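Local structure of twitching motility protein PilT (2EYU) at residues A[49-61]-A[90-104]. The protein powers the retraction of type IV pili in twitching motility, probably as an ATP-driven motor of the P-loop NTPase class. The protein carries 1 engineered substitution. Residues are numbered along the deposited sequence; the frame is centred on the assembly and turned at random.
Sequences INQTKSYHIITIE and ALRAALREDPDVIFV
Ile-58 and Ile-60 stand as two bumps on one face of strand 56-61, against the side of helix 90-97 that carries Ala-90, Leu-91 and Ala-94; the helix runs antiparallel to the strand at an axis distance of 9.4 Å. The methyl CB of Ala-94 meets Ile-58 CG2 at 3.6 Å and lies close to its CD1 as well, while CG1 of the same isoleucine rests on the pyrrolidine ring of Pro-99. Ile-60 sends its CD1 between Leu-91 and Ile-102; with CG1 beside the backbone N (chi1 -53°), this branch reaches Leu-91 CG and comes up to Ile-102 CD1, too close there to be read with confidence, whereas CG2 turns to Ala-90. The two strands pair in parallel within the central sheet of a P-loop NTPase-like domain, and helix 87-97, which leads into strand 101-104, packs over this isoleucine face. Ile-58 is held through both its N-H and its carbonyl: its N bonds to Val-101 O at 3.0 Å, and its O accepts from Phe-103 N at 2.8 Å. On the opposite face Ile-57 and Val-101 lie side by side, and Thr-59 puts CG2 against the edge of the Phe-103 ring; Phe-127 of strand 125-130 continues this layer. Where the strands begin, polar groups join the contact. Asp-100 OD2 accepts from His-56 N, 2.8 Å away, through its anti lone pair, and its carboxylate stacks on Tyr-55, the planes 21° apart, with CB over the ring face; Lys-53 CB lies over the centre of the opposite face. The imidazole of His-56 carries Pro-99 CB over one face and, in its plane, donates from NE2 to Glu-97 OE1 at 2.8 Å, while ND1 bonds to Ile-74 O on the neighbouring strand 74-79.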
ATOM      1  N   ILE A  49     -15.010   2.497   1.726  1.00 22.72           N
ATOM      2  CA  ILE A  49     -15.619   2.783   0.433  1.00 24.12           C
ATOM      3  C   ILE A  49     -17.030   2.217   0.446  1.00 26.32           C
ATOM      4  O   ILE A  49     -17.965   2.987   0.234  1.00 32.83           O
ATOM      5  CB  ILE A  49     -14.781   2.197  -0.717  1.00 27.87           C
ATOM      6  CG1 ILE A  49     -13.297   2.561  -0.668  1.00 29.96           C
ATOM      7  CG2 ILE A  49     -15.380   2.610  -2.040  1.00 19.19           C
ATOM      8  CD1 ILE A  49     -12.413   1.754  -1.598  1.00 32.99           C
ATOM      9  N   ASN A  50     -17.147   0.917   0.714  1.00 21.06           N
ATOM     10  CA  ASN A  50     -18.417   0.217   0.837  1.00 22.26           C
ATOM     11  C   ASN A  50     -19.488   1.040   1.541  1.00 24.01           C
ATOM     12  O   ASN A  50     -20.646   1.069   1.121  1.00 27.11           O
ATOM     13  CB  ASN A  50     -18.219  -1.078   1.639  1.00 19.61           C
ATOM     14  CG  ASN A  50     -19.256  -2.155   1.480  1.00 28.91           C
ATOM     15  OD1 ASN A  50     -19.266  -3.133   2.241  1.00 30.73           O
ATOM     16  ND2 ASN A  50     -20.146  -2.072   0.503  1.00 28.01           N
ATOM     17  N   GLN A  51     -19.088   1.692   2.635  1.00 25.12           N
ATOM     18  CA  GLN A  51     -20.050   2.351   3.507  1.00 30.72           C
ATOM     19  C   GLN A  51     -20.372   3.761   3.028  1.00 28.37           C
ATOM     20  O   GLN A  51     -21.390   4.333   3.372  1.00 30.74           O
ATOM     21  CB  GLN A  51     -19.512   2.477   4.934  1.00 43.64           C
ATOM     22  CG  GLN A  51     -18.896   1.226   5.514  1.00 41.17           C
ATOM     23  CD  GLN A  51     -17.788   1.497   6.506  1.00 44.81           C
ATOM     24  OE1 GLN A  51     -16.681   0.979   6.343  1.00 64.35           O
ATOM     25  NE2 GLN A  51     -18.090   2.306   7.517  1.00 30.17           N
ATOM     26  N   THR A  52     -19.457   4.317   2.242  1.00 31.40           N
ATOM     27  CA  THR A  52     -19.536   5.740   1.916  1.00 27.49           C
ATOM     28  C   THR A  52     -19.981   5.997   0.496  1.00 15.27           C
ATOM     29  O   THR A  52     -20.714   6.956   0.216  1.00 24.50           O
ATOM     30  CB  THR A  52     -18.148   6.363   2.174  1.00 34.84           C
ATOM     31  OG1 THR A  52     -17.912   6.285   3.592  1.00 29.87           O
ATOM     32  CG2 THR A  52     -18.115   7.817   1.763  1.00 42.87           C
ATOM     33  N   LYS A  53     -19.576   5.135  -0.439  1.00 17.09           N
ATOM     34  CA  LYS A  53     -19.917   5.397  -1.835  1.00 20.25           C
ATOM     35  C   LYS A  53     -20.676   4.272  -2.503  1.00 27.67           C
ATOM     36  O   LYS A  53     -20.466   3.087  -2.200  1.00 34.49           O
ATOM     37  CB  LYS A  53     -18.594   5.629  -2.566  1.00 22.91           C
ATOM     38  CG  LYS A  53     -18.020   7.030  -2.296  1.00 30.35           C
ATOM     39  CD  LYS A  53     -17.700   7.722  -3.609  1.00 35.09           C
ATOM     40  CE  LYS A  53     -18.879   8.562  -4.083  1.00 53.73           C
ATOM     41  NZ  LYS A  53     -18.541  10.015  -4.096  1.00 59.39           N
ATOM     42  N   SER A  54     -21.576   4.606  -3.442  1.00 27.10           N
ATOM     43  CA  SER A  54     -22.200   3.503  -4.176  1.00 32.00           C
ATOM     44  C   SER A  54     -21.383   3.160  -5.421  1.00 28.37           C
ATOM     45  O   SER A  54     -21.750   3.526  -6.528  1.00 24.64           O
ATOM     46  CB  SER A  54     -23.642   3.781  -4.582  1.00 37.25           C
ATOM     47  OG  SER A  54     -24.011   5.136  -4.532  1.00 30.35           O
ATOM     48  N   TYR A  55     -20.294   2.423  -5.261  1.00 38.80           N
ATOM     49  CA  TYR A  55     -19.470   1.951  -6.358  1.00 28.72           C
ATOM     50  C   TYR A  55     -19.722   0.475  -6.673  1.00 24.77           C
ATOM     51  O   TYR A  55     -20.363  -0.210  -5.879  1.00 36.23           O
ATOM     52  CB  TYR A  55     -17.987   2.029  -6.013  1.00 26.32           C
ATOM     53  CG  TYR A  55     -17.335   3.376  -5.935  1.00 31.35           C
ATOM     54  CD1 TYR A  55     -17.915   4.514  -6.462  1.00 32.75           C
ATOM     55  CD2 TYR A  55     -16.092   3.485  -5.316  1.00 39.43           C
ATOM     56  CE1 TYR A  55     -17.280   5.741  -6.368  1.00 39.61           C
ATOM     57  CE2 TYR A  55     -15.459   4.706  -5.227  1.00 41.25           C
ATOM     58  CZ  TYR A  55     -16.055   5.828  -5.752  1.00 33.08           C
ATOM     59  OH  TYR A  55     -15.416   7.045  -5.661  1.00 51.30           O
ATOM     60  N   HIS A  56     -19.173   0.033  -7.789  1.00 28.94           N
ATOM     61  CA  HIS A  56     -18.970  -1.365  -8.127  1.00 24.85           C
ATOM     62  C   HIS A  56     -17.553  -1.753  -7.684  1.00 38.42           C
ATOM     63  O   HIS A  56     -16.608  -1.101  -8.154  1.00 23.57           O
ATOM     64  CB  HIS A  56     -19.116  -1.645  -9.605  1.00 25.37           C
ATOM     65  CG  HIS A  56     -19.143  -3.091  -9.967  1.00 28.17           C
ATOM     66  ND1 HIS A  56     -19.137  -4.109  -9.029  1.00 31.84           N
ATOM     67  CD2 HIS A  56     -19.181  -3.692 -11.180  1.00 33.08           C
ATOM     68  CE1 HIS A  56     -19.164  -5.269  -9.652  1.00 31.81           C
ATOM     69  NE2 HIS A  56     -19.193  -5.051 -10.957  1.00 43.86           N
ATOM     70  N   ILE A  57     -17.436  -2.752  -6.805  1.00 23.48           N
ATOM     71  CA  ILE A  57     -16.084  -3.061  -6.295  1.00 26.69           C
ATOM     72  C   ILE A  57     -15.749  -4.509  -6.622  1.00 28.28           C
ATOM     73  O   ILE A  57     -16.513  -5.434  -6.360  1.00 25.63           O
ATOM     74  CB  ILE A  57     -15.934  -2.779  -4.793  1.00 24.23           C
ATOM     75  CG1 ILE A  57     -16.135  -1.339  -4.323  1.00 21.25           C
ATOM     76  CG2 ILE A  57     -14.554  -3.179  -4.252  1.00 13.53           C
ATOM     77  CD1 ILE A  57     -16.062  -1.174  -2.812  1.00 19.36           C
ATOM     78  N   ILE A  58     -14.580  -4.742  -7.234  1.00 19.58           N
ATOM     79  CA  ILE A  58     -14.292  -6.136  -7.570  1.00 19.25           C
ATOM     80  C   ILE A  58     -13.011  -6.533  -6.854  1.00 30.37           C
ATOM     81  O   ILE A  58     -12.013  -5.797  -6.869  1.00 28.27           O
ATOM     82  CB  ILE A  58     -14.184  -6.347  -9.086  1.00 29.47           C
ATOM     83  CG1 ILE A  58     -15.495  -6.045  -9.832  1.00 22.90           C
ATOM     84  CG2 ILE A  58     -13.675  -7.738  -9.432  1.00 20.97           C
ATOM     85  CD1 ILE A  58     -15.577  -6.679 -11.200  1.00 21.18           C
ATOM     86  N   THR A  59     -13.049  -7.700  -6.216  1.00 26.99           N
ATOM     87  CA  THR A  59     -11.896  -8.196  -5.455  1.00 25.03           C
ATOM     88  C   THR A  59     -11.440  -9.538  -6.014  1.00 18.06           C
ATOM     89  O   THR A  59     -12.249 -10.332  -6.486  1.00 32.50           O
ATOM     90  CB  THR A  59     -12.239  -8.357  -3.963  1.00 38.32           C
ATOM     91  OG1 THR A  59     -13.630  -8.687  -3.845  1.00 59.83           O
ATOM     92  CG2 THR A  59     -12.067  -7.058  -3.192  1.00 43.20           C
ATOM     93  N   ILE A  60     -10.144  -9.775  -5.981  1.00 20.09           N
ATOM     94  CA  ILE A  60      -9.430 -10.943  -6.439  1.00 22.37           C
ATOM     95  C   ILE A  60      -8.446 -11.367  -5.344  1.00 30.42           C
ATOM     96  O   ILE A  60      -7.433 -10.665  -5.251  1.00 28.15           O
ATOM     97  CB  ILE A  60      -8.623 -10.618  -7.703  1.00 36.06           C
ATOM     98  CG1 ILE A  60      -9.464  -9.970  -8.813  1.00 34.11           C
ATOM     99  CG2 ILE A  60      -7.880 -11.834  -8.227  1.00 34.06           C
ATOM    100  CD1 ILE A  60      -8.584  -9.150  -9.740  1.00 41.03           C
ATOM    101  N   GLU A  61      -8.723 -12.405  -4.568  1.00 30.82           N
ATOM    102  CA  GLU A  61      -7.951 -12.764  -3.381  1.00 20.71           C
ATOM    103  C   GLU A  61      -7.640 -14.254  -3.365  1.00 36.22           C
ATOM    104  O   GLU A  61      -8.449 -15.070  -3.809  1.00 42.96           O
ATOM    105  CB  GLU A  61      -8.701 -12.361  -2.105  1.00 34.73           C
ATOM    106  CG  GLU A  61      -9.201 -10.929  -2.075  1.00 34.11           C
ATOM    107  CD  GLU A  61     -10.206 -10.600  -0.998  1.00 41.11           C
ATOM    108  OE1 GLU A  61      -9.874 -10.700   0.202  1.00 27.50           O
ATOM    109  OE2 GLU A  61     -11.359 -10.212  -1.306  1.00 38.86           O
ATOM    110  N   ALA A  90      -8.365 -13.432 -14.194  1.00 43.92           N
ATOM    111  CA  ALA A  90      -9.387 -12.738 -13.437  1.00 37.43           C
ATOM    112  C   ALA A  90      -9.215 -11.232 -13.469  1.00 35.72           C
ATOM    113  O   ALA A  90     -10.143 -10.422 -13.403  1.00 35.33           O
ATOM    114  CB  ALA A  90      -9.334 -13.183 -11.979  1.00 30.79           C
ATOM    115  N   LEU A  91      -7.950 -10.795 -13.548  1.00 31.23           N
ATOM    116  CA  LEU A  91      -7.845  -9.324 -13.494  1.00 25.56           C
ATOM    117  C   LEU A  91      -8.391  -8.745 -14.789  1.00 34.08           C
ATOM    118  O   LEU A  91      -9.230  -7.840 -14.810  1.00 34.36           O
ATOM    119  CB  LEU A  91      -6.406  -8.950 -13.221  1.00 26.66           C
ATOM    120  CG  LEU A  91      -6.118  -7.874 -12.180  1.00 33.30           C
ATOM    121  CD1 LEU A  91      -4.636  -7.522 -12.222  1.00 40.93           C
ATOM    122  CD2 LEU A  91      -6.980  -6.644 -12.411  1.00 30.06           C
ATOM    123  N   ARG A  92      -7.926  -9.287 -15.917  1.00 38.79           N
ATOM    124  CA  ARG A  92      -8.394  -8.746 -17.194  1.00 36.91           C
ATOM    125  C   ARG A  92      -9.898  -8.905 -17.377  1.00 32.47           C
ATOM    126  O   ARG A  92     -10.513  -8.153 -18.139  1.00 38.69           O
ATOM    127  CB  ARG A  92      -7.626  -9.380 -18.359  1.00 29.41           C
ATOM    128  CG  ARG A  92      -6.899  -8.335 -19.204  1.00 24.37           C
ATOM    129  CD  ARG A  92      -5.962  -9.002 -20.208  1.00 34.32           C
ATOM    130  NE  ARG A  92      -6.711  -9.584 -21.318  1.00 38.60           N
ATOM    131  CZ  ARG A  92      -6.222  -9.940 -22.497  1.00 50.81           C
ATOM    132  NH1 ARG A  92      -4.934  -9.792 -22.779  1.00 73.11           N
ATOM    133  NH2 ARG A  92      -7.015 -10.459 -23.435  1.00 65.08           N
ATOM    134  N   ALA A  93     -10.511  -9.851 -16.688  1.00 37.63           N
ATOM    135  CA  ALA A  93     -11.957 -10.055 -16.697  1.00 27.95           C
ATOM    136  C   ALA A  93     -12.681  -9.001 -15.884  1.00 23.46           C
ATOM    137  O   ALA A  93     -13.664  -8.380 -16.292  1.00 43.09           O
ATOM    138  CB  ALA A  93     -12.260 -11.461 -16.183  1.00 38.44           C
ATOM    139  N   ALA A  94     -12.223  -8.698 -14.664  1.00 30.25           N
ATOM    140  CA  ALA A  94     -12.792  -7.539 -13.973  1.00 29.73           C
ATOM    141  C   ALA A  94     -12.637  -6.254 -14.775  1.00 39.13           C
ATOM    142  O   ALA A  94     -13.460  -5.335 -14.765  1.00 40.87           O
ATOM    143  CB  ALA A  94     -12.099  -7.360 -12.627  1.00 28.50           C
ATOM    144  N   LEU A  95     -11.516  -6.155 -15.493  1.00 42.33           N
ATOM    145  CA  LEU A  95     -11.185  -4.896 -16.153  1.00 37.72           C
ATOM    146  C   LEU A  95     -12.258  -4.464 -17.137  1.00 41.85           C
ATOM    147  O   LEU A  95     -12.747  -3.339 -17.059  1.00 40.16           O
ATOM    148  CB  LEU A  95      -9.833  -5.005 -16.877  1.00 31.46           C
ATOM    149  CG  LEU A  95      -8.707  -4.248 -16.165  1.00 40.81           C
ATOM    150  CD1 LEU A  95      -8.408  -4.933 -14.840  1.00 39.01           C
ATOM    151  CD2 LEU A  95      -7.465  -4.122 -17.026  1.00 30.82           C
ATOM    152  N   ARG A  96     -12.615  -5.368 -18.043  1.00 55.89           N
ATOM    153  CA  ARG A  96     -13.657  -5.074 -19.019  1.00 62.03           C
ATOM    154  C   ARG A  96     -14.985  -4.786 -18.317  1.00 57.19           C
ATOM    155  O   ARG A  96     -15.768  -4.001 -18.857  1.00 43.92           O
ATOM    156  CB  ARG A  96     -13.837  -6.216 -20.023  1.00 65.98           C
ATOM    157  CG  ARG A  96     -13.250  -5.981 -21.401  1.00 68.38           C
ATOM    158  CD  ARG A  96     -14.149  -5.153 -22.303  1.00 71.76           C
ATOM    159  NE  ARG A  96     -13.544  -4.874 -23.605  1.00 76.34           N
ATOM    160  CZ  ARG A  96     -13.133  -5.784 -24.481  1.00 73.63           C
ATOM    161  NH1 ARG A  96     -13.257  -7.078 -24.195  1.00 59.38           N
ATOM    162  NH2 ARG A  96     -12.594  -5.422 -25.638  1.00 56.23           N
ATOM    163  N   GLU A  97     -15.202  -5.407 -17.161  1.00 54.93           N
ATOM    164  CA  GLU A  97     -16.435  -5.255 -16.395  1.00 34.88           C
ATOM    165  C   GLU A  97     -16.642  -3.792 -15.999  1.00 34.44           C
ATOM    166  O   GLU A  97     -17.788  -3.442 -15.750  1.00 37.89           O
ATOM    167  CB  GLU A  97     -16.479  -6.121 -15.137  1.00 34.84           C
ATOM    168  CG  GLU A  97     -17.691  -7.028 -15.037  1.00 52.32           C
ATOM    169  CD  GLU A  97     -18.998  -6.312 -14.773  1.00 63.85           C
ATOM    170  OE1 GLU A  97     -19.220  -5.862 -13.626  1.00 59.62           O
ATOM    171  OE2 GLU A  97     -19.831  -6.191 -15.703  1.00 67.26           O
ATOM    172  N   ASP A  98     -15.567  -3.022 -15.953  1.00 48.55           N
ATOM    173  CA  ASP A  98     -15.549  -1.588 -15.715  1.00 42.66           C
ATOM    174  C   ASP A  98     -15.860  -1.203 -14.285  1.00 41.89           C
ATOM    175  O   ASP A  98     -16.737  -0.359 -14.027  1.00 25.56           O
ATOM    176  CB  ASP A  98     -16.569  -0.905 -16.635  1.00 57.10           C
ATOM    177  CG  ASP A  98     -15.957   0.091 -17.598  1.00 65.11           C
ATOM    178  OD1 ASP A  98     -16.134   1.312 -17.390  1.00 44.87           O
ATOM    179  OD2 ASP A  98     -15.309  -0.345 -18.573  1.00 72.07           O
ATOM    180  N   PRO A  99     -15.201  -1.721 -13.255  1.00 21.66           N
ATOM    181  CA  PRO A  99     -15.714  -1.311 -11.937  1.00 21.44           C
ATOM    182  C   PRO A  99     -15.022  -0.034 -11.501  1.00 27.32           C
ATOM    183  O   PRO A  99     -14.132   0.470 -12.198  1.00 25.91           O
ATOM    184  CB  PRO A  99     -15.334  -2.539 -11.102  1.00 25.26           C
ATOM    185  CG  PRO A  99     -14.027  -2.964 -11.667  1.00 24.37           C
ATOM    186  CD  PRO A  99     -14.036  -2.585 -13.131  1.00 22.60           C
ATOM    187  N   ASP A 100     -15.415   0.502 -10.356  1.00 23.42           N
ATOM    188  CA  ASP A 100     -14.839   1.734  -9.828  1.00 26.47           C
ATOM    189  C   ASP A 100     -13.528   1.472  -9.089  1.00 24.90           C
ATOM    190  O   ASP A 100     -12.687   2.357  -8.987  1.00 20.12           O
ATOM    191  CB  ASP A 100     -15.761   2.414  -8.825  1.00 24.53           C
ATOM    192  CG  ASP A 100     -17.065   2.883  -9.423  1.00 32.13           C
ATOM    193  OD1 ASP A 100     -17.027   3.989 -10.000  1.00 29.21           O
ATOM    194  OD2 ASP A 100     -18.050   2.133  -9.282  1.00 18.96           O
ATOM    195  N   VAL A 101     -13.466   0.247  -8.578  1.00 20.33           N
ATOM    196  CA  VAL A 101     -12.380  -0.182  -7.716  1.00 15.86           C
ATOM    197  C   VAL A 101     -12.071  -1.649  -8.014  1.00 12.11           C
ATOM    198  O   VAL A 101     -12.994  -2.434  -8.178  1.00 15.12           O
ATOM    199  CB  VAL A 101     -12.708  -0.076  -6.227  1.00 18.07           C
ATOM    200  CG1 VAL A 101     -11.582  -0.703  -5.403  1.00 31.24           C
ATOM    201  CG2 VAL A 101     -12.920   1.363  -5.764  1.00 26.06           C
ATOM    202  N   ILE A 102     -10.796  -1.994  -8.074  1.00 15.65           N
ATOM    203  CA  ILE A 102     -10.426  -3.404  -8.116  1.00 18.58           C
ATOM    204  C   ILE A 102      -9.373  -3.672  -7.044  1.00 26.94           C
ATOM    205  O   ILE A 102      -8.469  -2.855  -6.879  1.00 14.31           O
ATOM    206  CB  ILE A 102      -9.784  -3.862  -9.428  1.00 20.15           C
ATOM    207  CG1 ILE A 102      -9.285  -5.310  -9.391  1.00 25.83           C
ATOM    208  CG2 ILE A 102      -8.641  -2.937  -9.785  1.00 33.64           C
ATOM    209  CD1 ILE A 102     -10.067  -6.256 -10.276  1.00 38.41           C
ATOM    210  N   PHE A 103      -9.451  -4.807  -6.354  1.00 19.47           N
ATOM    211  CA  PHE A 103      -8.331  -5.112  -5.436  1.00 17.03           C
ATOM    212  C   PHE A 103      -7.703  -6.401  -5.965  1.00 29.79           C
ATOM    213  O   PHE A 103      -8.441  -7.378  -6.090  1.00 19.16           O
ATOM    214  CB  PHE A 103      -8.842  -5.170  -4.007  1.00 23.80           C
ATOM    215  CG  PHE A 103      -7.931  -5.828  -2.981  1.00 24.15           C
ATOM    216  CD1 PHE A 103      -6.565  -5.643  -2.969  1.00 16.16           C
ATOM    217  CD2 PHE A 103      -8.491  -6.661  -2.018  1.00 35.15           C
ATOM    218  CE1 PHE A 103      -5.755  -6.264  -2.029  1.00 21.85           C
ATOM    219  CE2 PHE A 103      -7.695  -7.284  -1.077  1.00 32.82           C
ATOM    220  CZ  PHE A 103      -6.329  -7.098  -1.089  1.00 33.25           C
ATOM    221  N   VAL A 104      -6.419  -6.361  -6.284  1.00 31.03           N
ATOM    222  CA  VAL A 104      -5.605  -7.473  -6.733  1.00 19.09           C
ATOM    223  C   VAL A 104      -4.718  -7.960  -5.582  1.00 24.82           C
ATOM    224  O   VAL A 104      -3.749  -7.316  -5.170  1.00 26.48           O
ATOM    225  CB  VAL A 104      -4.711  -7.132  -7.934  1.00 29.48           C
ATOM    226  CG1 VAL A 104      -3.750  -5.999  -7.637  1.00 34.37           C
ATOM    227  CG2 VAL A 104      -3.939  -8.366  -8.383  1.00 26.22           C
TER